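Long-range contacts in 3,4-dihydroxy-2-butanone 4-phosphate synthase (Candida albicans, PDB 1TKS), which converts D-ribulose 5-phosphate to formate and 3,4-dihydroxy-2-butanone 4-phosphate in riboflavin biosynthesis: residues Y53-V58 / V163-V168; I42-M47 / I101-R106; F20-D25 / I190-I195; A86-C91 / I129-A134. One frame throughout, in Å; residues are numbered along the deposited sequence.

Overall arrangement
All four contacts are mostly buried, but join different elements. Contact 3 is regular parallel sheet, two strands linked by four backbone bonds with aliphatic side chains on both faces. Contacts 1 and 4 set an irregular loop against a strand: contact 1 adds serine hydroxyl bonds and waters, contact 4 keeps backbone bonds at two bridges plus one water. Contact 2 packs two helix starts, with one water as polar link, and has an exposed edge at H104. Contact 1 touches the other three, and its strand shares a sheet with contact 3; contacts 3 and 4 lie on opposite sides of the chain centre, nearest atoms about 11 Å apart. Contacts 1, 2 and 4 reach the second subunit.

Contact 1 of 4, residues Y53-V58 / V163-V168; sequences YSSGYV and VICELV
The thiol of C165 is the main bump of this contact, pushed into the hollow of the loop 53-58. Its SG stands anti to the backbone N (chi1 -154°) and meets S54 OG at 3.1 Å, with S55 OG, the backbone N of G56 and the carbonyl of Y57 gathered round the same sulfur. The loop is bent over it by two successive ST turns: S54 OG accepts from G56 N, and S55 OG accepts from Y57 N. On one flank V58 CG1 meets V163 CG2 at 3.5 Å, the two valines crossing obliquely, while helix 44-52 covers them through L50. On the other, the methyl groups of V168 lie against the S54-S55 peptide, CG2 at 3.5 Å from S54 O. The backbones come together at a single bridge between S54 and L167, where V168 N donates to Y53 O at 3.0 Å and 168°; the bond from S55 N to E166 O is weak. E166 bends at chi2, and its OE2 accepts a hydrogen bond from S55 OG at 2.8 Å, met on the syn side, 34° out of the carboxylate plane. Two waters fill in behind: one joins Y57 O to E166 OE1, the other Y57 O to I164 O. S54 OG also bonds to L50 O, and S55 O accepts from R106 of the second subunit. The chemistry therefore grades from aliphatic packing at V58 to a hydroxyl-carboxylate pair at E166, whose side chain lies beside the probable substrate-binding D34; S55 may thus help to position a charge close to the active site.

Contact 2 of 4, residues I42-M47 / I101-R106; sequences ITQEKM and ISAHDR
Q44 and H104 bring the two backbones together, with their CA atoms 4.5 Å apart, each in the first turn of its helix. Both starts are built alike. T43 is the N-cap of helix 44-52, its OG1 accepting from K46 N at 3.1 Å, and S102 is the N-cap of helix 103-114, its OG accepting from D105 N at 2.9 Å. Across the gap the side chains touch mainly by carbon. Q44 CG stands anti to the backbone N (chi1 -172°) and rests on the backbone of H104, 3.5 Å from its CA. The bend at chi2 (-84°) brings CD up to the A103 methyl, and OE1 lies 3.8 Å from A103 CB. That methyl also meets the carbonyl O of Q44, so the small A103 sits between the main chain and the amide end of one residue. M47 enters beside it: its CG lies 3.6 Å from A103 O, and CG and SD together meet R106 CB, the two side chains crossing at about a right angle. A single water supplies the polar link, donating to Q44 OE1 and accepting from H104 N at 2.9 Å, a backbone N-H of the first turn. The guanidinium of R106 turns elsewhere: I101 CD1 lies over the centre of one face, 3.4 Å above the plane, NH1 bonds to G56 O, and NH2 bonds to S55 O of the second subunit. The arrangement is one of close helix-helix packing at two N-capped ends, away from the annotated sites, with R106 carrying it into the dimer interface.

Contact 3 of 4, residues F20-D25 / I190-I195; sequences FLIVMD and IKIINI
I22 uses both its backbone polar atoms across this contact, its N donating to K191 O at 2.9 Å and its O accepting from I193 N at 2.9 Å. The ladder continues from M24 N to I193 O at 3.0 Å, and closes with I195 N on M24 O with an N-H...O angle of 150°, the most bent of the four. The I193 N-H meets the I22 carbonyl nearly head-on, with C=O...N at 175°, whereas the other three donors lie in the planes of their carbonyls. Before the ladder begins, a water spans the gap, donating to F20 O and accepting from K191 N. The backbone atoms of L21 and V23 that face the other way pair with I36 and D34 of strand 34-38. Side chains alternate: I22 and I192 lie side by side, CD1 to CG1 3.8 Å, on the face under helix 178-188, and V23 CG2 meets I193 CG1 at 3.9 Å on the face of L21, which helix 8-16 covers. At the end, N194 OD1 accepts from Q197 N, capping the last helix, and D25 OD1 is hydrogen-bonded to H145 NE2, H145 being a probable metal ligand. Strand 191-194 is an outermost strand of the chain's mixed four-stranded sheet, paired in parallel with the inner strand 21-24, their axes 27° apart, an arrangement placing D25, just past the end of strand 21-24, beside H145 of the probable metal site.

Contact 4 of 4, residues A86-C91 / I129-A134; sequences AYTITC and ILPLRA
Y87 and L132 lie side by side and point the same way, L132 CD2 reaching the ring at CD2 (3.3 Å), an oblique approach. L130 CD2 comes to the same ring atom at 4.0 Å, its side chain slanting across the tyrosine, and also meets T90 CG2, beside which it runs in the same direction. T88 crosses its two partners at about right angles. Its OG1, between the backbone N and the carbonyl carbon (chi1 75°), sits 3.2 Å from P131 CB, and its CG2 meets R133 CG at 3.3 Å. The same hydroxyl donates to I89 O from above the carbonyl plane. C91 SG also touches P131, 3.8 Å from its CG. Backbone bonds frame the packing: T88 N donates to P131 O at 3.2 Å, and C91 and I129 form an antiparallel hydrogen-bonded pair. Between the single Y87-L132 bridge and the C91-I129 pair the register shifts by one residue, and a water donates to both T88 O and P131 O. Strand 59-63 pairs with strand 129-134 in parallel, and Y87 packs on P126 of the second subunit. It is a loop laid along a strand, joined at two short bridges, close to T85 and T146 of the probable substrate site.

Contact 1 of 4, residues Y53-V58 / V163-V168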
# COMPACT_ATOMS: atom_id res chain seq x y z
N TYR B 53 9.12 0.48 -7.19
CA TYR B 53 8.59 0.36 -8.54
C TYR B 53 7.16 -0.15 -8.65
O TYR B 53 6.70 -0.48 -9.74
CB TYR B 53 9.52 -0.52 -9.37
CG TYR B 53 10.92 0.05 -9.51
CD1 TYR B 53 12.01 -0.52 -8.85
CD2 TYR B 53 11.14 1.19 -10.27
CE1 TYR B 53 13.29 0.03 -8.96
CE2 TYR B 53 12.40 1.75 -10.39
CZ TYR B 53 13.47 1.17 -9.73
OH TYR B 53 14.72 1.75 -9.86
N SER B 54 6.46 -0.19 -7.52
CA SER B 54 5.09 -0.70 -7.53
C SER B 54 4.10 0.24 -6.87
O SER B 54 4.44 1.34 -6.45
CB SER B 54 5.04 -2.04 -6.80
OG SER B 54 5.09 -1.83 -5.40
N SER B 55 2.86 -0.23 -6.76
CA SER B 55 1.78 0.53 -6.15
C SER B 55 1.99 0.66 -4.65
O SER B 55 1.35 1.50 -4.02
CB SER B 55 0.44 -0.16 -6.38
OG SER B 55 0.28 -1.24 -5.47
N GLY B 56 2.86 -0.17 -4.09
CA GLY B 56 3.11 -0.12 -2.66
C GLY B 56 2.10 -0.87 -1.82
O GLY B 56 2.30 -1.05 -0.62
N TYR B 57 1.00 -1.30 -2.43
CA TYR B 57 -0.04 -2.07 -1.73
C TYR B 57 0.49 -3.50 -1.76
O TYR B 57 -0.02 -4.35 -2.49
CB TYR B 57 -1.37 -1.96 -2.50
CG TYR B 57 -2.61 -2.10 -1.64
CD1 TYR B 57 -2.88 -1.19 -0.62
CD2 TYR B 57 -3.53 -3.12 -1.87
CE1 TYR B 57 -4.03 -1.30 0.15
CE2 TYR B 57 -4.69 -3.24 -1.10
CZ TYR B 57 -4.93 -2.32 -0.09
OH TYR B 57 -6.07 -2.40 0.68
N VAL B 58 1.52 -3.76 -0.96
CA VAL B 58 2.17 -5.06 -0.93
C VAL B 58 1.38 -6.17 -0.24
O VAL B 58 1.01 -6.06 0.93
CB VAL B 58 3.58 -4.94 -0.28
CG1 VAL B 58 4.27 -6.30 -0.26
CG2 VAL B 58 4.42 -3.94 -1.07
N VAL B 163 5.06 -13.02 -2.22
CA VAL B 163 4.80 -11.61 -1.97
C VAL B 163 4.66 -10.97 -3.36
O VAL B 163 5.43 -11.29 -4.27
CB VAL B 163 5.95 -10.95 -1.15
CG1 VAL B 163 7.29 -11.16 -1.83
CG2 VAL B 163 5.67 -9.47 -0.95
N ILE B 164 3.68 -10.09 -3.52
CA ILE B 164 3.43 -9.49 -4.83
C ILE B 164 2.99 -8.03 -4.78
O ILE B 164 2.55 -7.53 -3.74
CB ILE B 164 2.31 -10.28 -5.60
CG1 ILE B 164 0.94 -10.04 -4.94
CG2 ILE B 164 2.61 -11.77 -5.58
CD1 ILE B 164 -0.23 -10.66 -5.73
N CYS B 165 3.12 -7.35 -5.92
CA CYS B 165 2.69 -5.96 -6.04
C CYS B 165 2.77 -5.54 -7.50
O CYS B 165 3.64 -6.02 -8.24
CB CYS B 165 3.54 -5.03 -5.17
SG CYS B 165 2.61 -3.52 -4.69
N GLU B 166 1.87 -4.65 -7.90
CA GLU B 166 1.77 -4.17 -9.28
C GLU B 166 2.84 -3.19 -9.74
O GLU B 166 3.07 -2.18 -9.08
CB GLU B 166 0.41 -3.50 -9.51
CG GLU B 166 -0.81 -4.31 -9.09
CD GLU B 166 -1.15 -4.17 -7.61
OE1 GLU B 166 -2.23 -4.63 -7.21
OE2 GLU B 166 -0.33 -3.61 -6.85
N LEU B 167 3.47 -3.47 -10.87
CA LEU B 167 4.49 -2.56 -11.41
C LEU B 167 3.82 -1.29 -11.91
O LEU B 167 2.79 -1.35 -12.59
CB LEU B 167 5.25 -3.23 -12.55
CG LEU B 167 6.39 -4.17 -12.15
CD1 LEU B 167 6.75 -5.06 -13.32
CD2 LEU B 167 7.59 -3.35 -11.68
N VAL B 168 4.40 -0.14 -11.59
CA VAL B 168 3.84 1.14 -12.03
C VAL B 168 4.92 2.01 -12.66
O VAL B 168 6.08 2.02 -12.23
CB VAL B 168 3.18 1.93 -10.86
CG1 VAL B 168 2.08 1.10 -10.22
CG2 VAL B 168 4.23 2.33 -9.83
O HOH W 1 -2.03 -4.76 -4.40
O HOH W 2 -0.09 -6.53 -4.55

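Contact 2 of 4, residues I42-M47 / I101-R106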
# COMPACT_ATOMS: atom_id res chain seq x y z
N ILE B 42 12.39 -12.57 0.82
CA ILE B 42 12.40 -11.13 0.63
C ILE B 42 13.13 -10.38 1.74
O ILE B 42 12.77 -10.44 2.91
CB ILE B 42 10.96 -10.56 0.46
CG1 ILE B 42 11.03 -9.12 -0.05
CG2 ILE B 42 10.19 -10.62 1.77
CD1 ILE B 42 9.70 -8.60 -0.60
N THR B 43 14.19 -9.68 1.34
CA THR B 43 15.02 -8.90 2.25
C THR B 43 14.56 -7.46 2.30
O THR B 43 13.68 -7.05 1.55
CB THR B 43 16.49 -8.89 1.79
OG1 THR B 43 16.55 -8.32 0.47
CG2 THR B 43 17.05 -10.29 1.75
N GLN B 44 15.18 -6.69 3.19
CA GLN B 44 14.86 -5.28 3.32
C GLN B 44 15.09 -4.59 1.98
O GLN B 44 14.24 -3.85 1.51
CB GLN B 44 15.76 -4.63 4.39
CG GLN B 44 15.40 -3.20 4.74
CD GLN B 44 15.99 -2.16 3.80
OE1 GLN B 44 15.70 -0.97 3.92
NE2 GLN B 44 16.83 -2.60 2.87
N GLU B 45 16.24 -4.86 1.37
CA GLU B 45 16.57 -4.26 0.08
C GLU B 45 15.59 -4.67 -1.01
O GLU B 45 15.19 -3.84 -1.83
CB GLU B 45 17.99 -4.65 -0.36
CG GLU B 45 19.13 -4.18 0.53
CD GLU B 45 19.20 -4.93 1.85
OE1 GLU B 45 18.64 -6.05 1.95
OE2 GLU B 45 19.84 -4.41 2.79
N LYS B 46 15.20 -5.94 -1.03
CA LYS B 46 14.28 -6.41 -2.05
C LYS B 46 12.88 -5.84 -1.87
O LYS B 46 12.17 -5.60 -2.85
CB LYS B 46 14.24 -7.94 -2.05
CG LYS B 46 15.49 -8.56 -2.64
CD LYS B 46 15.57 -10.05 -2.41
CE LYS B 46 16.74 -10.65 -3.16
NZ LYS B 46 16.87 -12.11 -2.94
N MET B 47 12.50 -5.60 -0.61
CA MET B 47 11.20 -5.01 -0.33
C MET B 47 11.24 -3.54 -0.74
O MET B 47 10.27 -2.99 -1.25
CB MET B 47 10.86 -5.11 1.16
CG MET B 47 9.53 -4.44 1.53
SD MET B 47 8.06 -5.20 0.79
CE MET B 47 7.88 -4.36 -0.72
N ILE B 101 5.50 -0.26 8.63
CA ILE B 101 5.47 0.12 7.22
C ILE B 101 6.85 0.22 6.54
O ILE B 101 6.95 0.22 5.31
CB ILE B 101 4.70 1.46 7.05
CG1 ILE B 101 4.48 1.79 5.57
CG2 ILE B 101 5.46 2.58 7.73
CD1 ILE B 101 3.63 0.77 4.84
N SER B 102 7.92 0.28 7.33
CA SER B 102 9.26 0.38 6.76
C SER B 102 9.57 -0.85 5.90
O SER B 102 8.95 -1.90 6.06
CB SER B 102 10.31 0.49 7.86
OG SER B 102 10.51 -0.74 8.52
N ALA B 103 10.52 -0.70 4.98
CA ALA B 103 10.89 -1.82 4.12
C ALA B 103 11.37 -2.97 5.01
O ALA B 103 11.03 -4.12 4.78
CB ALA B 103 11.99 -1.39 3.15
N HIS B 104 12.16 -2.63 6.03
CA HIS B 104 12.69 -3.63 6.95
C HIS B 104 11.56 -4.40 7.64
O HIS B 104 11.59 -5.63 7.71
CB HIS B 104 13.55 -2.96 8.02
CG HIS B 104 13.78 -3.81 9.24
ND1 HIS B 104 14.90 -4.59 9.40
CD2 HIS B 104 13.01 -4.03 10.33
CE1 HIS B 104 14.82 -5.25 10.54
NE2 HIS B 104 13.68 -4.93 11.12
N ASP B 105 10.58 -3.66 8.15
CA ASP B 105 9.46 -4.26 8.85
C ASP B 105 8.55 -5.08 7.94
O ASP B 105 8.19 -6.21 8.29
CB ASP B 105 8.64 -3.18 9.56
CG ASP B 105 9.36 -2.59 10.78
OD1 ASP B 105 10.54 -2.94 11.01
OD2 ASP B 105 8.74 -1.78 11.49
N ARG B 106 8.18 -4.54 6.79
CA ARG B 106 7.33 -5.29 5.87
C ARG B 106 8.02 -6.55 5.38
O ARG B 106 7.37 -7.58 5.19
CB ARG B 106 6.86 -4.41 4.70
CG ARG B 106 5.70 -3.51 5.09
CD ARG B 106 4.90 -2.99 3.90
NE ARG B 106 5.50 -1.82 3.27
CZ ARG B 106 4.94 -1.17 2.26
NH1 ARG B 106 3.78 -1.59 1.76
NH2 ARG B 106 5.52 -0.09 1.74
O HOH W 3 13.71 -0.16 6.14

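Contact 3 of 4, residues F20-D25 / I190-I195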
# COMPACT_ATOMS: atom_id res chain seq x y z
N PHE B 20 13.12 -12.01 -8.27
CA PHE B 20 11.76 -11.61 -8.57
C PHE B 20 11.45 -12.18 -9.94
O PHE B 20 12.35 -12.53 -10.71
CB PHE B 20 11.65 -10.09 -8.68
CG PHE B 20 11.43 -9.38 -7.39
CD1 PHE B 20 12.44 -8.60 -6.83
CD2 PHE B 20 10.21 -9.46 -6.74
CE1 PHE B 20 12.22 -7.90 -5.64
CE2 PHE B 20 9.98 -8.76 -5.56
CZ PHE B 20 10.99 -7.98 -5.01
N LEU B 21 10.16 -12.28 -10.24
CA LEU B 21 9.69 -12.71 -11.54
C LEU B 21 8.58 -11.73 -11.88
O LEU B 21 7.82 -11.33 -11.00
CB LEU B 21 9.13 -14.14 -11.51
CG LEU B 21 10.14 -15.28 -11.47
CD1 LEU B 21 9.39 -16.61 -11.40
CD2 LEU B 21 11.02 -15.24 -12.71
N ILE B 22 8.53 -11.31 -13.13
CA ILE B 22 7.46 -10.42 -13.58
C ILE B 22 6.44 -11.41 -14.10
O ILE B 22 6.76 -12.27 -14.92
CB ILE B 22 7.93 -9.50 -14.71
CG1 ILE B 22 8.99 -8.53 -14.18
CG2 ILE B 22 6.74 -8.72 -15.28
CD1 ILE B 22 9.74 -7.76 -15.26
N VAL B 23 5.21 -11.31 -13.60
CA VAL B 23 4.16 -12.23 -13.98
C VAL B 23 2.97 -11.56 -14.66
O VAL B 23 2.38 -10.63 -14.11
CB VAL B 23 3.67 -13.01 -12.74
CG1 VAL B 23 2.58 -13.98 -13.11
CG2 VAL B 23 4.85 -13.76 -12.10
N MET B 24 2.62 -12.03 -15.86
CA MET B 24 1.48 -11.52 -16.62
C MET B 24 0.45 -12.65 -16.64
O MET B 24 0.78 -13.80 -16.33
CB MET B 24 1.86 -11.24 -18.08
CG MET B 24 3.24 -10.75 -18.33
SD MET B 24 3.59 -9.18 -17.49
CE MET B 24 2.83 -8.04 -18.57
N ASP B 25 -0.80 -12.34 -16.97
CA ASP B 25 -1.85 -13.36 -17.04
C ASP B 25 -1.56 -14.32 -18.19
O ASP B 25 -1.64 -15.54 -18.03
CB ASP B 25 -3.22 -12.73 -17.27
CG ASP B 25 -3.79 -12.11 -16.02
OD1 ASP B 25 -3.51 -12.63 -14.93
OD2 ASP B 25 -4.53 -11.11 -16.14
N ILE B 190 15.36 -9.11 -14.73
CA ILE B 190 14.29 -9.90 -14.14
C ILE B 190 13.56 -10.67 -15.23
O ILE B 190 13.15 -10.10 -16.24
CB ILE B 190 13.29 -9.01 -13.38
CG1 ILE B 190 14.02 -8.29 -12.24
CG2 ILE B 190 12.14 -9.86 -12.82
CD1 ILE B 190 13.15 -7.28 -11.49
N LYS B 191 13.41 -11.97 -15.02
CA LYS B 191 12.73 -12.86 -15.97
C LYS B 191 11.23 -12.64 -15.94
O LYS B 191 10.66 -12.29 -14.90
CB LYS B 191 13.06 -14.31 -15.64
CG LYS B 191 14.50 -14.72 -15.98
CD LYS B 191 14.89 -16.00 -15.26
CE LYS B 191 16.12 -16.65 -15.88
NZ LYS B 191 17.27 -15.71 -15.99
N ILE B 192 10.58 -12.88 -17.07
CA ILE B 192 9.14 -12.68 -17.20
C ILE B 192 8.44 -13.97 -17.60
O ILE B 192 8.93 -14.71 -18.46
CB ILE B 192 8.83 -11.62 -18.29
CG1 ILE B 192 9.63 -10.35 -18.01
CG2 ILE B 192 7.33 -11.33 -18.33
CD1 ILE B 192 9.56 -9.33 -19.12
N ILE B 193 7.30 -14.25 -16.97
CA ILE B 193 6.52 -15.44 -17.29
C ILE B 193 5.05 -15.05 -17.29
O ILE B 193 4.70 -13.92 -16.94
CB ILE B 193 6.69 -16.57 -16.23
CG1 ILE B 193 6.30 -16.06 -14.84
CG2 ILE B 193 8.13 -17.07 -16.21
CD1 ILE B 193 6.07 -17.16 -13.82
N ASN B 194 4.18 -15.97 -17.70
CA ASN B 194 2.75 -15.69 -17.65
C ASN B 194 2.04 -16.90 -17.07
O ASN B 194 2.55 -18.02 -17.12
CB ASN B 194 2.20 -15.26 -19.03
CG ASN B 194 2.26 -16.35 -20.08
OD1 ASN B 194 1.46 -17.27 -20.08
ND2 ASN B 194 3.22 -16.23 -21.00
N ILE B 195 0.87 -16.67 -16.47
CA ILE B 195 0.11 -17.74 -15.83
C ILE B 195 -0.33 -18.84 -16.77
O ILE B 195 -0.31 -20.01 -16.39
CB ILE B 195 -1.11 -17.17 -15.09
CG1 ILE B 195 -0.63 -16.24 -13.97
CG2 ILE B 195 -1.96 -18.30 -14.53
CD1 ILE B 195 -1.74 -15.50 -13.25
O HOH W 4 14.24 -13.23 -12.58

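Contact 4 of 4, residues A86-C91 / I129-A134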
# COMPACT_ATOMS: atom_id res chain seq x y z
N ALA B 86 -10.38 -11.34 -1.50
CA ALA B 86 -9.99 -12.49 -0.70
C ALA B 86 -8.89 -12.10 0.30
O ALA B 86 -8.05 -12.92 0.67
CB ALA B 86 -9.50 -13.62 -1.60
N TYR B 87 -8.90 -10.84 0.70
CA TYR B 87 -7.92 -10.33 1.66
C TYR B 87 -8.24 -10.85 3.05
O TYR B 87 -9.38 -11.21 3.35
CB TYR B 87 -7.97 -8.80 1.74
CG TYR B 87 -7.64 -8.06 0.48
CD1 TYR B 87 -8.63 -7.74 -0.45
CD2 TYR B 87 -6.33 -7.66 0.22
CE1 TYR B 87 -8.32 -7.03 -1.60
CE2 TYR B 87 -6.01 -6.94 -0.93
CZ TYR B 87 -7.01 -6.63 -1.83
OH TYR B 87 -6.70 -5.91 -2.96
N THR B 88 -7.22 -10.89 3.91
CA THR B 88 -7.41 -11.30 5.30
C THR B 88 -7.13 -10.03 6.08
O THR B 88 -6.76 -9.01 5.50
CB THR B 88 -6.38 -12.36 5.76
OG1 THR B 88 -5.10 -11.74 5.97
CG2 THR B 88 -6.23 -13.45 4.72
N ILE B 89 -7.34 -10.08 7.39
CA ILE B 89 -7.06 -8.92 8.23
C ILE B 89 -5.56 -8.66 8.06
O ILE B 89 -4.78 -9.60 7.93
CB ILE B 89 -7.37 -9.22 9.70
CG1 ILE B 89 -8.78 -9.78 9.81
CG2 ILE B 89 -7.20 -7.97 10.55
CD1 ILE B 89 -9.11 -10.36 11.17
N THR B 90 -5.16 -7.40 8.03
CA THR B 90 -3.75 -7.07 7.86
C THR B 90 -2.96 -7.40 9.12
O THR B 90 -3.55 -7.61 10.18
CB THR B 90 -3.56 -5.58 7.54
OG1 THR B 90 -4.17 -4.79 8.56
CG2 THR B 90 -4.21 -5.25 6.20
N CYS B 91 -1.64 -7.44 9.02
CA CYS B 91 -0.81 -7.78 10.16
C CYS B 91 0.64 -7.30 10.06
O CYS B 91 1.14 -6.98 8.98
CB CYS B 91 -0.81 -9.30 10.35
SG CYS B 91 0.07 -10.18 9.02
N ILE B 129 0.91 -5.25 6.36
CA ILE B 129 1.04 -6.24 5.30
C ILE B 129 -0.35 -6.81 5.04
O ILE B 129 -1.13 -7.03 5.96
CB ILE B 129 2.01 -7.39 5.69
CG1 ILE B 129 3.45 -6.93 5.50
CG2 ILE B 129 1.73 -8.63 4.85
CD1 ILE B 129 3.85 -6.66 4.07
N LEU B 130 -0.65 -7.04 3.76
CA LEU B 130 -1.93 -7.58 3.33
C LEU B 130 -1.84 -9.05 2.89
O LEU B 130 -1.57 -9.33 1.73
CB LEU B 130 -2.48 -6.73 2.17
CG LEU B 130 -2.80 -5.25 2.45
CD1 LEU B 130 -2.16 -4.36 1.39
CD2 LEU B 130 -4.32 -5.05 2.46
N PRO B 131 -2.07 -9.99 3.82
CA PRO B 131 -2.00 -11.41 3.44
C PRO B 131 -3.18 -11.73 2.52
O PRO B 131 -4.25 -11.15 2.65
CB PRO B 131 -2.13 -12.15 4.78
CG PRO B 131 -1.63 -11.14 5.79
CD PRO B 131 -2.22 -9.85 5.28
N LEU B 132 -2.97 -12.65 1.58
CA LEU B 132 -4.01 -13.06 0.65
C LEU B 132 -4.18 -14.57 0.73
O LEU B 132 -3.19 -15.29 0.85
CB LEU B 132 -3.64 -12.68 -0.79
CG LEU B 132 -3.34 -11.21 -1.05
CD1 LEU B 132 -3.19 -10.98 -2.55
CD2 LEU B 132 -4.45 -10.34 -0.49
N ARG B 133 -5.42 -15.04 0.68
CA ARG B 133 -5.69 -16.47 0.76
C ARG B 133 -5.83 -17.16 -0.59
O ARG B 133 -6.80 -16.93 -1.32
CB ARG B 133 -6.96 -16.72 1.58
CG ARG B 133 -6.85 -16.28 3.04
CD ARG B 133 -8.11 -16.62 3.82
NE ARG B 133 -8.25 -18.07 3.94
CZ ARG B 133 -9.18 -18.68 4.68
NH1 ARG B 133 -10.06 -17.96 5.37
NH2 ARG B 133 -9.22 -20.00 4.72
N ALA B 134 -4.87 -18.01 -0.93
CA ALA B 134 -4.90 -18.73 -2.19
C ALA B 134 -5.80 -19.96 -2.04
O ALA B 134 -5.67 -20.71 -1.07
CB ALA B 134 -3.49 -19.16 -2.59
O HOH W 5 -4.92 -8.43 3.57